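Local atomic coordinates of metallo-beta-lactamase domain-containing protein (Thermotoga maritima, PDB entry 3H3E), a protein that binds zinc in a metallo-beta-lactamase fold and is probably a metal-dependent hydrolase, although its substrate is not established. Residues H16-D21 / K52-L57; E28-F33 / T44-V49; E172-I177 / E198-V203; I188-A193 / N225-E230. The protein carries 2 engineered substitutions. All blocks are in the same frame, centred on the assembly; numbering follows the deposited sequence.

Contact 1. Residues H16-D21 / K52-L57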
loop_
_atom_site.group_PDB
_atom_site.type_symbol
_atom_site.label_atom_id
_atom_site.label_comp_id
_atom_site.label_asym_id
_atom_site.label_seq_id
_atom_site.Cartn_x
_atom_site.Cartn_y
_atom_site.Cartn_z
ATOM N N HIS A 16 -9.909 0.518 8.316
ATOM C CA HIS A 16 -9.544 -0.572 9.219
ATOM C C HIS A 16 -8.304 -1.308 8.770
ATOM O O HIS A 16 -8.259 -1.815 7.659
ATOM C CB HIS A 16 -10.666 -1.594 9.319
ATOM C CG HIS A 16 -11.850 -1.125 10.098
ATOM N ND1 HIS A 16 -12.865 -0.383 9.531
ATOM C CD2 HIS A 16 -12.197 -1.312 11.394
ATOM C CE1 HIS A 16 -13.786 -0.133 10.446
ATOM N NE2 HIS A 16 -13.403 -0.683 11.584
ATOM N N VAL A 17 -7.303 -1.400 9.632
ATOM C CA VAL A 17 -6.166 -2.224 9.277
ATOM C C VAL A 17 -6.567 -3.672 9.528
ATOM O O VAL A 17 -6.875 -4.044 10.641
ATOM C CB VAL A 17 -4.902 -1.838 10.064
ATOM C CG1 VAL A 17 -3.792 -2.809 9.775
ATOM C CG2 VAL A 17 -4.463 -0.449 9.669
ATOM N N LEU A 18 -6.610 -4.483 8.482
ATOM C CA LEU A 18 -7.063 -5.856 8.639
ATOM C C LEU A 18 -5.881 -6.803 8.707
ATOM O O LEU A 18 -6.000 -7.914 9.180
ATOM C CB LEU A 18 -7.995 -6.250 7.495
ATOM C CG LEU A 18 -9.353 -5.554 7.386
ATOM C CD1 LEU A 18 -10.207 -6.351 6.419
ATOM C CD2 LEU A 18 -10.044 -5.445 8.748
ATOM N N CYS A 19 -4.730 -6.363 8.223
ATOM C CA CYS A 19 -3.517 -7.165 8.356
ATOM C C CYS A 19 -2.276 -6.275 8.427
ATOM O O CYS A 19 -2.176 -5.261 7.729
ATOM C CB CYS A 19 -3.396 -8.162 7.210
ATOM S SG CYS A 19 -1.876 -9.112 7.258
ATOM N N ASP A 20 -1.352 -6.644 9.303
ATOM C CA ASP A 20 -0.128 -5.881 9.514
ATOM C C ASP A 20 0.806 -6.728 10.352
ATOM O O ASP A 20 0.404 -7.749 10.898
ATOM C CB ASP A 20 -0.415 -4.566 10.240
ATOM C CG ASP A 20 0.790 -3.661 10.291
ATOM O OD1 ASP A 20 1.305 -3.315 9.205
ATOM O OD2 ASP A 20 1.221 -3.289 11.408
ATOM N N ASP A 21 2.055 -6.307 10.464
ATOM C CA ASP A 21 3.023 -7.092 11.212
ATOM C C ASP A 21 2.761 -7.059 12.731
ATOM O O ASP A 21 3.069 -8.020 13.428
ATOM C CB ASP A 21 4.452 -6.675 10.849
ATOM C CG ASP A 21 4.750 -6.838 9.364
ATOM O OD1 ASP A 21 3.990 -6.315 8.533
ATOM O OD2 ASP A 21 5.754 -7.476 9.016
ATOM N N LYS A 52 -9.882 -13.125 9.063
ATOM C CA LYS A 52 -10.135 -13.515 10.432
ATOM C C LYS A 52 -10.295 -12.265 11.280
ATOM O O LYS A 52 -11.185 -12.193 12.131
ATOM C CB LYS A 52 -9.017 -14.404 10.940
ATOM C CG LYS A 52 -8.927 -15.721 10.202
ATOM C CD LYS A 52 -8.296 -16.797 11.075
ATOM C CE LYS A 52 -6.859 -17.122 10.683
ATOM N NZ LYS A 52 -6.763 -18.464 10.026
ATOM N N ASN A 53 -9.457 -11.267 11.021
ATOM C CA ASN A 53 -9.600 -9.967 11.676
ATOM C C ASN A 53 -10.906 -9.289 11.306
ATOM O O ASN A 53 -11.577 -8.725 12.163
ATOM C CB ASN A 53 -8.406 -9.055 11.381
ATOM C CG ASN A 53 -7.140 -9.522 12.080
ATOM O OD1 ASN A 53 -7.201 -10.215 13.102
ATOM N ND2 ASN A 53 -5.988 -9.160 11.529
ATOM N N ALA A 54 -11.275 -9.363 10.034
ATOM C CA ALA A 54 -12.549 -8.826 9.575
ATOM C C ALA A 54 -13.735 -9.492 10.274
ATOM O O ALA A 54 -14.660 -8.809 10.720
ATOM C CB ALA A 54 -12.665 -8.945 8.072
ATOM N N ARG A 55 -13.711 -10.820 10.381
ATOM C CA ARG A 55 -14.758 -11.531 11.114
ATOM C C ARG A 55 -14.780 -11.113 12.573
ATOM O O ARG A 55 -15.843 -10.965 13.162
ATOM C CB ARG A 55 -14.594 -13.040 10.994
ATOM C CG ARG A 55 -15.077 -13.596 9.657
ATOM C CD ARG A 55 -15.293 -15.116 9.707
ATOM N NE ARG A 55 -14.031 -15.847 9.614
ATOM C CZ ARG A 55 -13.432 -16.170 8.471
ATOM N NH1 ARG A 55 -13.979 -15.836 7.308
ATOM N NH2 ARG A 55 -12.280 -16.823 8.490
ATOM N N LYS A 56 -13.604 -10.907 13.154
ATOM C CA LYS A 56 -13.510 -10.420 14.525
ATOM C C LYS A 56 -14.259 -9.093 14.673
ATOM O O LYS A 56 -14.840 -8.818 15.718
ATOM C CB LYS A 56 -12.038 -10.295 14.956
ATOM C CG LYS A 56 -11.795 -9.536 16.263
ATOM C CD LYS A 56 -12.142 -10.386 17.476
ATOM C CE LYS A 56 -12.474 -9.540 18.703
ATOM N NZ LYS A 56 -13.346 -10.301 19.656
ATOM N N LEU A 57 -14.258 -8.275 13.623
ATOM C CA LEU A 57 -14.964 -6.989 13.648
ATOM C C LEU A 57 -16.358 -7.109 13.055
ATOM O O LEU A 57 -17.083 -6.125 12.961
ATOM C CB LEU A 57 -14.198 -5.942 12.853
ATOM C CG LEU A 57 -12.734 -5.756 13.212
ATOM C CD1 LEU A 57 -11.941 -5.289 12.014
ATOM C CD2 LEU A 57 -12.611 -4.778 14.351
#
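The side-chain amide of N53 reaches from the helix to the strand, and its ND2 gives a hydrogen bond of 2.7 Å to L18 O. The N-H points almost straight at the oxygen (170°). The acceptor lies nearly in the amide plane of N53, whereas the nitrogen stands above the carbonyl plane of L18, 39° out of it. Beside this bond carbon meets carbon. One methyl of L18, CD1, meets A54 CB at 3.9 Å. The other branch, CD2, lies 3.8 Å from L57 CD1 as the two leucines cross obliquely. That same L57 methyl also brushes H16 CD2 at 4.0 Å, meeting the imidazole at a slant. Strand 13-19 belongs to one sheet of the metallo-beta-lactamase fold and helix 49-56 packs on it. The small A54 suits the close approach of the axes of strand 16-19 and helix 52-56, 7.9 Å. Further out, L18 and C19 both face S34 in a classic beta bulge; L18 psi of -20° departs from strand values and turns its carbonyl toward the helix. Asparagine fits because its amide has both a donor and an acceptor: N53 OD1 takes the N-H of E28, which fixes the rotation of the group.

Contact 2. Residues E28-F33 / T44-V49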
loop_
_atom_site.group_PDB
_atom_site.type_symbol
_atom_site.label_atom_id
_atom_site.label_comp_id
_atom_site.label_asym_id
_atom_site.label_seq_id
_atom_site.Cartn_x
_atom_site.Cartn_y
_atom_site.Cartn_z
ATOM N N GLU A 28 -4.998 -10.942 14.876
ATOM C CA GLU A 28 -3.848 -11.698 14.420
ATOM C C GLU A 28 -2.965 -10.832 13.552
ATOM O O GLU A 28 -3.404 -9.816 13.013
ATOM C CB GLU A 28 -4.291 -12.939 13.661
ATOM C CG GLU A 28 -5.071 -13.917 14.516
ATOM C CD GLU A 28 -5.332 -15.224 13.802
ATOM O OE1 GLU A 28 -4.866 -15.372 12.646
ATOM O OE2 GLU A 28 -5.998 -16.104 14.398
ATOM N N SER A 29 -1.707 -11.225 13.430
ATOM C CA SER A 29 -0.755 -10.449 12.658
ATOM C C SER A 29 0.136 -11.362 11.833
ATOM O O SER A 29 0.472 -12.468 12.247
ATOM C CB SER A 29 0.105 -9.584 13.581
ATOM O OG SER A 29 0.985 -10.379 14.351
ATOM N N GLU A 30 0.509 -10.895 10.653
ATOM C CA GLU A 30 1.534 -11.559 9.885
ATOM C C GLU A 30 2.339 -10.515 9.140
ATOM O O GLU A 30 2.014 -9.330 9.160
ATOM C CB GLU A 30 0.925 -12.574 8.920
ATOM C CG GLU A 30 0.017 -11.992 7.866
ATOM C CD GLU A 30 -0.690 -13.064 7.059
ATOM O OE1 GLU A 30 -0.572 -14.245 7.430
ATOM O OE2 GLU A 30 -1.370 -12.732 6.061
ATOM N N HIS A 31 3.411 -10.958 8.503
ATOM C CA HIS A 31 4.115 -10.113 7.566
ATOM C C HIS A 31 3.273 -9.962 6.306
ATOM O O HIS A 31 3.293 -10.824 5.422
ATOM C CB HIS A 31 5.456 -10.734 7.214
ATOM C CG HIS A 31 6.300 -9.884 6.323
ATOM N ND1 HIS A 31 6.652 -8.591 6.645
ATOM C CD2 HIS A 31 6.882 -10.151 5.133
ATOM C CE1 HIS A 31 7.408 -8.096 5.684
ATOM N NE2 HIS A 31 7.563 -9.022 4.755
ATOM N N GLY A 32 2.519 -8.869 6.244
ATOM C CA GLY A 32 1.769 -8.502 5.066
ATOM C C GLY A 32 0.906 -7.321 5.425
ATOM O O GLY A 32 0.801 -6.967 6.598
ATOM N N PHE A 33 0.278 -6.713 4.427
ATOM C CA PHE A 33 -0.527 -5.531 4.665
ATOM C C PHE A 33 -1.924 -5.690 4.044
ATOM O O PHE A 33 -2.067 -6.228 2.952
ATOM C CB PHE A 33 0.209 -4.287 4.128
ATOM C CG PHE A 33 -0.466 -2.983 4.461
ATOM C CD1 PHE A 33 -0.671 -2.608 5.787
ATOM C CD2 PHE A 33 -0.904 -2.141 3.452
ATOM C CE1 PHE A 33 -1.313 -1.409 6.098
ATOM C CE2 PHE A 33 -1.548 -0.953 3.746
ATOM C CZ PHE A 33 -1.748 -0.581 5.071
ATOM N N THR A 44 -4.371 -7.555 0.668
ATOM C CA THR A 44 -5.004 -8.691 1.308
ATOM C C THR A 44 -4.050 -9.588 2.109
ATOM O O THR A 44 -4.372 -10.749 2.351
ATOM C CB THR A 44 -5.700 -9.587 0.262
ATOM O OG1 THR A 44 -4.728 -10.110 -0.646
ATOM C CG2 THR A 44 -6.728 -8.814 -0.513
ATOM N N GLY A 45 -2.889 -9.076 2.503
ATOM C CA GLY A 45 -1.943 -9.854 3.285
ATOM C C GLY A 45 -1.311 -11.058 2.603
ATOM O O GLY A 45 -1.338 -11.182 1.382
ATOM N N LYS A 46 -0.739 -11.952 3.412
ATOM C CA LYS A 46 -0.098 -13.184 2.946
ATOM C C LYS A 46 -1.099 -14.332 2.903
ATOM O O LYS A 46 -1.140 -15.104 1.939
ATOM C CB LYS A 46 1.047 -13.554 3.896
ATOM C CG LYS A 46 1.775 -14.858 3.588
ATOM C CD LYS A 46 2.871 -15.156 4.620
ATOM C CE LYS A 46 2.317 -15.886 5.821
ATOM N NZ LYS A 46 3.293 -15.994 6.933
ATOM N N SER A 47 -1.901 -14.445 3.961
ATOM C CA SER A 47 -2.886 -15.519 4.076
ATOM C C SER A 47 -4.253 -14.975 4.451
ATOM O O SER A 47 -4.650 -13.920 3.976
ATOM C CB SER A 47 -2.443 -16.533 5.110
ATOM O OG SER A 47 -2.253 -15.886 6.340
ATOM N N ASP A 48 -4.966 -15.680 5.322
ATOM C CA ASP A 48 -6.350 -15.318 5.630
ATOM C C ASP A 48 -6.471 -14.486 6.891
ATOM O O ASP A 48 -7.572 -14.270 7.392
ATOM C CB ASP A 48 -7.237 -16.562 5.740
ATOM C CG ASP A 48 -6.769 -17.522 6.818
ATOM O OD1 ASP A 48 -5.732 -17.252 7.467
ATOM O OD2 ASP A 48 -7.443 -18.549 7.025
ATOM N N VAL A 49 -5.340 -14.017 7.402
ATOM C CA VAL A 49 -5.350 -13.130 8.558
ATOM C C VAL A 49 -6.301 -11.942 8.396
ATOM O O VAL A 49 -7.041 -11.611 9.311
ATOM C CB VAL A 49 -3.939 -12.641 8.915
ATOM C CG1 VAL A 49 -4.003 -11.442 9.848
ATOM C CG2 VAL A 49 -3.159 -13.766 9.546
HETATM O O HOH W 1 -4.067 -11.433 5.467
HETATM O O HOH W 2 4.244 -13.594 8.399
#
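Three hydrogen bonds from the 44-49 loop hold the carboxylate of E30. S47 OG donates to E30 OE1 at 2.6 Å, on its syn lone pair. The S47 backbone N reaches E30 OE2 at 2.8 Å, also on the syn side and nearly straight (168°). K46 N meets the same OE2 from above the carboxylate plane, 44° out of it. Glutamate suits the place: its chain, extended beyond CG, brings both oxygens to the loop, whose N-H groups should help stabilise the negative charge. K46 NZ stays 4.3 Å from E30 OE1, too far for a salt bridge, but shares a water with H31 N, which both donate to. Further along, G45 N hydrogen-bonds to F33 O at 3.0 Å. Glycine suits position 45, where phi is positive, and position 32, whose backbone lies close against it (G32 CA to G45 CA 4.3 Å). Packing completes the join: V49 CG2 lies 3.6 Å from E30 CD, and V49 CG1 rests 3.6 Å from E28 O, so its two methyls divide between the glutamates, CG2 alongside the E30 chain and CG1 at the E28 backbone. H31 ND1 hydrogen-bonds to D21 OD2. The two loops flank the hairpin of strands 34-37 and 40-42, beside the histidine metal site of this metallo-beta-lactamase fold.

Contact 3. Residues E172-I177 / E198-V203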
loop_
_atom_site.group_PDB
_atom_site.type_symbol
_atom_site.label_atom_id
_atom_site.label_comp_id
_atom_site.label_asym_id
_atom_site.label_seq_id
_atom_site.Cartn_x
_atom_site.Cartn_y
_atom_site.Cartn_z
ATOM N N GLU A 172 -11.378 17.357 3.952
ATOM C CA GLU A 172 -10.242 17.806 4.759
ATOM C C GLU A 172 -8.900 17.711 4.024
ATOM O O GLU A 172 -7.859 18.123 4.544
ATOM C CB GLU A 172 -10.155 16.950 6.025
ATOM C CG GLU A 172 -11.424 16.914 6.855
ATOM C CD GLU A 172 -11.482 18.050 7.848
ATOM O OE1 GLU A 172 -10.401 18.540 8.243
ATOM O OE2 GLU A 172 -12.602 18.450 8.232
ATOM N N GLY A 173 -8.926 17.153 2.818
ATOM C CA GLY A 173 -7.714 16.915 2.059
ATOM C C GLY A 173 -7.676 15.491 1.559
ATOM O O GLY A 173 -8.684 14.806 1.546
ATOM N N LEU A 174 -6.506 15.034 1.153
ATOM C CA LEU A 174 -6.392 13.718 0.554
ATOM C C LEU A 174 -5.960 12.692 1.584
ATOM O O LEU A 174 -5.132 12.974 2.446
ATOM C CB LEU A 174 -5.374 13.748 -0.593
ATOM C CG LEU A 174 -5.630 14.676 -1.775
ATOM C CD1 LEU A 174 -4.422 14.647 -2.720
ATOM C CD2 LEU A 174 -6.900 14.291 -2.523
ATOM N N VAL A 175 -6.513 11.493 1.493
ATOM C CA VAL A 175 -5.960 10.387 2.253
ATOM C C VAL A 175 -5.280 9.426 1.290
ATOM O O VAL A 175 -5.857 9.023 0.288
ATOM C CB VAL A 175 -7.008 9.674 3.092
ATOM C CG1 VAL A 175 -6.334 8.644 3.970
ATOM C CG2 VAL A 175 -7.775 10.698 3.950
ATOM N N VAL A 176 -4.033 9.087 1.593
ATOM C CA VAL A 176 -3.213 8.308 0.689
ATOM C C VAL A 176 -2.898 6.978 1.339
ATOM O O VAL A 176 -2.439 6.932 2.468
ATOM C CB VAL A 176 -1.891 9.031 0.370
ATOM C CG1 VAL A 176 -1.001 8.166 -0.510
ATOM C CG2 VAL A 176 -2.153 10.353 -0.280
ATOM N N ILE A 177 -3.168 5.894 0.622
ATOM C CA ILE A 177 -2.929 4.558 1.140
ATOM C C ILE A 177 -1.979 3.799 0.228
ATOM O O ILE A 177 -2.208 3.669 -0.983
ATOM C CB ILE A 177 -4.236 3.782 1.357
ATOM C CG1 ILE A 177 -5.068 4.453 2.449
ATOM C CG2 ILE A 177 -3.940 2.358 1.800
ATOM C CD1 ILE A 177 -5.876 5.577 1.955
ATOM N N GLU A 198 -5.473 19.472 -4.321
ATOM C CA GLU A 198 -5.874 19.332 -2.922
ATOM C C GLU A 198 -4.679 19.068 -2.029
ATOM O O GLU A 198 -3.669 18.545 -2.470
ATOM C CB GLU A 198 -6.886 18.185 -2.737
ATOM C CG GLU A 198 -8.355 18.546 -2.881
ATOM C CD GLU A 198 -8.887 18.311 -4.286
ATOM O OE1 GLU A 198 -8.212 17.618 -5.085
ATOM O OE2 GLU A 198 -9.989 18.826 -4.591
ATOM N N ARG A 199 -4.801 19.415 -0.758
ATOM C CA ARG A 199 -3.717 19.198 0.183
ATOM C C ARG A 199 -3.712 17.740 0.638
ATOM O O ARG A 199 -4.753 17.088 0.676
ATOM C CB ARG A 199 -3.860 20.138 1.383
ATOM C CG ARG A 199 -2.822 19.884 2.464
ATOM C CD ARG A 199 -3.053 20.745 3.685
ATOM N NE ARG A 199 -2.326 22.005 3.594
ATOM C CZ ARG A 199 -1.301 22.332 4.375
ATOM N NH1 ARG A 199 -0.884 21.498 5.321
ATOM N NH2 ARG A 199 -0.699 23.504 4.218
ATOM N N ILE A 200 -2.536 17.225 0.980
ATOM C CA ILE A 200 -2.440 15.874 1.507
ATOM C C ILE A 200 -2.632 15.899 3.031
ATOM O O ILE A 200 -1.836 16.485 3.758
ATOM C CB ILE A 200 -1.100 15.220 1.118
ATOM C CG1 ILE A 200 -0.999 15.087 -0.398
ATOM C CG2 ILE A 200 -0.964 13.849 1.746
ATOM C CD1 ILE A 200 0.358 14.637 -0.887
ATOM N N LYS A 201 -3.709 15.279 3.499
ATOM C CA LYS A 201 -4.066 15.305 4.911
ATOM C C LYS A 201 -3.366 14.192 5.683
ATOM O O LYS A 201 -2.670 14.463 6.661
ATOM C CB LYS A 201 -5.589 15.181 5.076
ATOM C CG LYS A 201 -6.068 14.957 6.512
ATOM C CD LYS A 201 -7.593 14.799 6.567
ATOM C CE LYS A 201 -8.149 14.755 7.994
ATOM N NZ LYS A 201 -7.872 13.456 8.675
HETATM N N MSE A 202 -3.552 12.947 5.233
HETATM C CA MSE A 202 -3.079 11.760 5.947
HETATM C C MSE A 202 -2.457 10.733 4.998
HETATM O O MSE A 202 -2.948 10.512 3.891
HETATM C CB MSE A 202 -4.247 11.118 6.701
HETATM C CG MSE A 202 -3.900 9.876 7.502
HETATM SE SE MSE A 202 -5.302 9.150 8.385
HETATM C CE MSE A 202 -5.689 10.412 9.573
ATOM N N VAL A 203 -1.379 10.096 5.437
ATOM C CA VAL A 203 -0.768 9.021 4.658
ATOM C C VAL A 203 -0.641 7.758 5.489
ATOM O O VAL A 203 -0.037 7.783 6.544
ATOM C CB VAL A 203 0.628 9.403 4.177
ATOM C CG1 VAL A 203 1.172 8.341 3.255
ATOM C CG2 VAL A 203 0.590 10.747 3.485
#
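Two backbone donors grip L174 O. K201 N lies in the carbonyl plane on a lone pair at 2.9 Å, and M202 N approaches nearly along the C=O axis at 3.2 Å. Consecutive N-H groups sharing one oxygen mark a beta bulge, at which the register between these parallel strands slips by one residue. The strands are the two arms of a beta-alpha-beta unit, with helix 185-193 between them in the chain, and their directions are twisted by 21°. On either side of the bulge the ladder continues: L174 N bonds to R199 O at 2.7 Å, and V176 N to M202 O at 2.9 Å. G173 fits the start of its strand because its backbone angles (phi 130°) by themselves favour glycine, and a side chain there would also run into R199 O and crowd K201 CB. L174, V176, I200 and V203 share the face packed by L189 and I192 of the helix, and branched aliphatic residues suit that buried layer. At its edge L174 crosses E198 at about a right angle, with L174 CG 3.8 Å from E198 CB. V175 and selenomethionine M202 turn to the opposite face, where M202 is extended through its first two torsions. At the exposed end, K201 runs alongside E172 and points the same way, so their aliphatic parts touch while the charged ends remain apart; E172, however, is poorly ordered. At the V176-V203 pair a CA-H...O contact adds to the ladder, V203 CA to V176 O at 3.5 Å.

Contact 4. Residues I188-A193 / N225-E230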
loop_
_atom_site.group_PDB
_atom_site.type_symbol
_atom_site.label_atom_id
_atom_site.label_comp_id
_atom_site.label_asym_id
_atom_site.label_seq_id
_atom_site.Cartn_x
_atom_site.Cartn_y
_atom_site.Cartn_z
ATOM N N ILE A 188 6.018 9.147 -4.544
ATOM C CA ILE A 188 4.605 8.855 -4.585
ATOM C C ILE A 188 3.820 10.099 -4.231
ATOM O O ILE A 188 2.849 10.430 -4.895
ATOM C CB ILE A 188 4.269 7.678 -3.658
ATOM C CG1 ILE A 188 4.778 6.375 -4.298
ATOM C CG2 ILE A 188 2.793 7.625 -3.377
ATOM C CD1 ILE A 188 4.689 5.143 -3.423
ATOM N N LEU A 189 4.262 10.812 -3.203
ATOM C CA LEU A 189 3.531 11.996 -2.741
ATOM C C LEU A 189 3.652 13.155 -3.713
ATOM O O LEU A 189 2.695 13.869 -3.955
ATOM C CB LEU A 189 4.012 12.420 -1.357
ATOM C CG LEU A 189 3.676 11.461 -0.207
ATOM C CD1 LEU A 189 4.115 12.056 1.101
ATOM C CD2 LEU A 189 2.200 11.190 -0.180
ATOM N N LEU A 190 4.843 13.330 -4.268
ATOM C CA LEU A 190 5.088 14.347 -5.270
ATOM C C LEU A 190 4.262 14.074 -6.516
ATOM O O LEU A 190 3.725 14.994 -7.123
ATOM C CB LEU A 190 6.574 14.391 -5.622
ATOM C CG LEU A 190 7.560 14.735 -4.501
ATOM C CD1 LEU A 190 8.983 14.311 -4.860
ATOM C CD2 LEU A 190 7.504 16.219 -4.214
ATOM N N ASP A 191 4.154 12.812 -6.911
ATOM C CA ASP A 191 3.308 12.491 -8.053
ATOM C C ASP A 191 1.873 12.920 -7.766
ATOM O O ASP A 191 1.202 13.482 -8.622
ATOM C CB ASP A 191 3.379 11.008 -8.409
ATOM C CG ASP A 191 4.475 10.699 -9.428
ATOM O OD1 ASP A 191 5.453 11.473 -9.512
ATOM O OD2 ASP A 191 4.362 9.681 -10.149
ATOM N N ILE A 192 1.417 12.663 -6.545
ATOM C CA ILE A 192 0.083 13.058 -6.108
ATOM C C ILE A 192 -0.065 14.582 -6.101
ATOM O O ILE A 192 -0.998 15.129 -6.666
ATOM C CB ILE A 192 -0.195 12.476 -4.728
ATOM C CG1 ILE A 192 -0.257 10.953 -4.831
ATOM C CG2 ILE A 192 -1.464 13.021 -4.167
ATOM C CD1 ILE A 192 -0.381 10.273 -3.522
ATOM N N ALA A 193 0.890 15.250 -5.475
ATOM C CA ALA A 193 1.004 16.705 -5.475
ATOM C C ALA A 193 0.914 17.395 -6.854
ATOM O O ALA A 193 0.417 18.527 -6.963
ATOM C CB ALA A 193 2.299 17.086 -4.806
ATOM N N ASN A 225 6.935 17.006 5.366
ATOM C CA ASN A 225 6.787 18.340 5.935
ATOM C C ASN A 225 6.538 19.398 4.879
ATOM O O ASN A 225 5.591 20.171 4.976
ATOM C CB ASN A 225 8.012 18.703 6.768
ATOM C CG ASN A 225 8.058 17.949 8.075
ATOM O OD1 ASN A 225 7.029 17.478 8.570
ATOM N ND2 ASN A 225 9.247 17.826 8.645
ATOM N N GLU A 226 7.404 19.423 3.872
ATOM C CA GLU A 226 7.296 20.366 2.769
ATOM C C GLU A 226 5.908 20.359 2.141
ATOM O O GLU A 226 5.396 21.414 1.732
ATOM C CB GLU A 226 8.318 20.033 1.684
ATOM C CG GLU A 226 9.763 20.095 2.120
ATOM C CD GLU A 226 10.275 21.504 2.273
ATOM O OE1 GLU A 226 9.549 22.455 1.904
ATOM O OE2 GLU A 226 11.413 21.660 2.765
ATOM N N LEU A 227 5.310 19.170 2.043
ATOM C CA LEU A 227 4.016 19.038 1.369
ATOM C C LEU A 227 2.856 19.287 2.317
ATOM O O LEU A 227 1.702 19.213 1.918
ATOM C CB LEU A 227 3.870 17.677 0.687
ATOM C CG LEU A 227 4.828 17.316 -0.472
ATOM C CD1 LEU A 227 4.625 15.880 -0.906
ATOM C CD2 LEU A 227 4.672 18.227 -1.681
ATOM N N GLY A 228 3.171 19.589 3.573
ATOM C CA GLY A 228 2.158 19.895 4.567
ATOM C C GLY A 228 1.291 18.721 4.994
ATOM O O GLY A 228 0.127 18.901 5.356
ATOM N N VAL A 229 1.841 17.511 4.951
ATOM C CA VAL A 229 1.096 16.353 5.423
ATOM C C VAL A 229 0.874 16.476 6.930
ATOM O O VAL A 229 1.795 16.812 7.676
ATOM C CB VAL A 229 1.814 15.035 5.090
ATOM C CG1 VAL A 229 0.999 13.863 5.572
ATOM C CG2 VAL A 229 2.043 14.932 3.605
ATOM N N GLU A 230 -0.348 16.205 7.373
ATOM C CA GLU A 230 -0.720 16.437 8.762
ATOM C C GLU A 230 -0.539 15.206 9.650
ATOM O O GLU A 230 0.001 15.317 10.748
ATOM C CB GLU A 230 -2.152 16.983 8.852
ATOM C CG GLU A 230 -2.590 17.370 10.257
ATOM C CD GLU A 230 -1.587 18.284 10.952
ATOM O OE1 GLU A 230 -1.141 19.268 10.317
ATOM O OE2 GLU A 230 -1.249 18.022 12.129
#
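Apolar contacts alone join these two segments, and L227 makes most of them. Its CG is anti to its own carbonyl carbon (chi1 -64°), and the extended second torsion carries both methyls to the helix. CD1 lies 3.5 Å from L189 CB. CD2 lies 4.1 Å from A193 CB and 4.3 Å from L190 CD2, so the forked tip spans neighbouring turns of helix 185-193. L189 and A193 are four residues apart and therefore lie on the same side of that helix, while L190 closes in from the flank with the end of its chain. A leucine serves well here because its two branches meet different residues: the small A193 offers CD2 a single methyl, while CD1 lies over the backbone at L189-L190. A second, looser contact joins L189 CD1 to V229 CG2 at 4.3 Å.

The backbone bonds lie within each segment. Helix 214-226 ends in a Schellman motif: G228 takes positive phi (69°), a conformation glycine adopts easily, and G228 N hydrogen-bonds back to N225 O at 2.9 Å. This turn sets L227 and V229 toward the same helix. Beyond the pair, D191 makes a salt bridge with R139. L189 and V229 both rest on I200 and V203 of strand 200-204, while I192 packs on strand 173-178, and E230 leads directly into strand 231-235.

In the fold
The four contacts form two groups. Contacts 1 and 2 have centres about 9 Å apart and also touch where D20 O packs 3.3 Å from S29 CB. Contact 2 is the one nearer the metal, with the H31 side chain about 7 Å from the zinc bound by H69, H71 and H182, whereas in contact 1 the C19 side chain is about 13 Å from it. Contacts 3 and 4 also have centres about 9 Å apart: the helix of contact 4 is the crossover between the two strands of contact 3, and a probable hydrogen bond runs from E230 N to K201 O at 3.0 Å. They lie away from the metal, in the other large sheet and its helices. The centres of contacts 1 and 4 are about 28 Å apart, on opposite sides of the chain's centre.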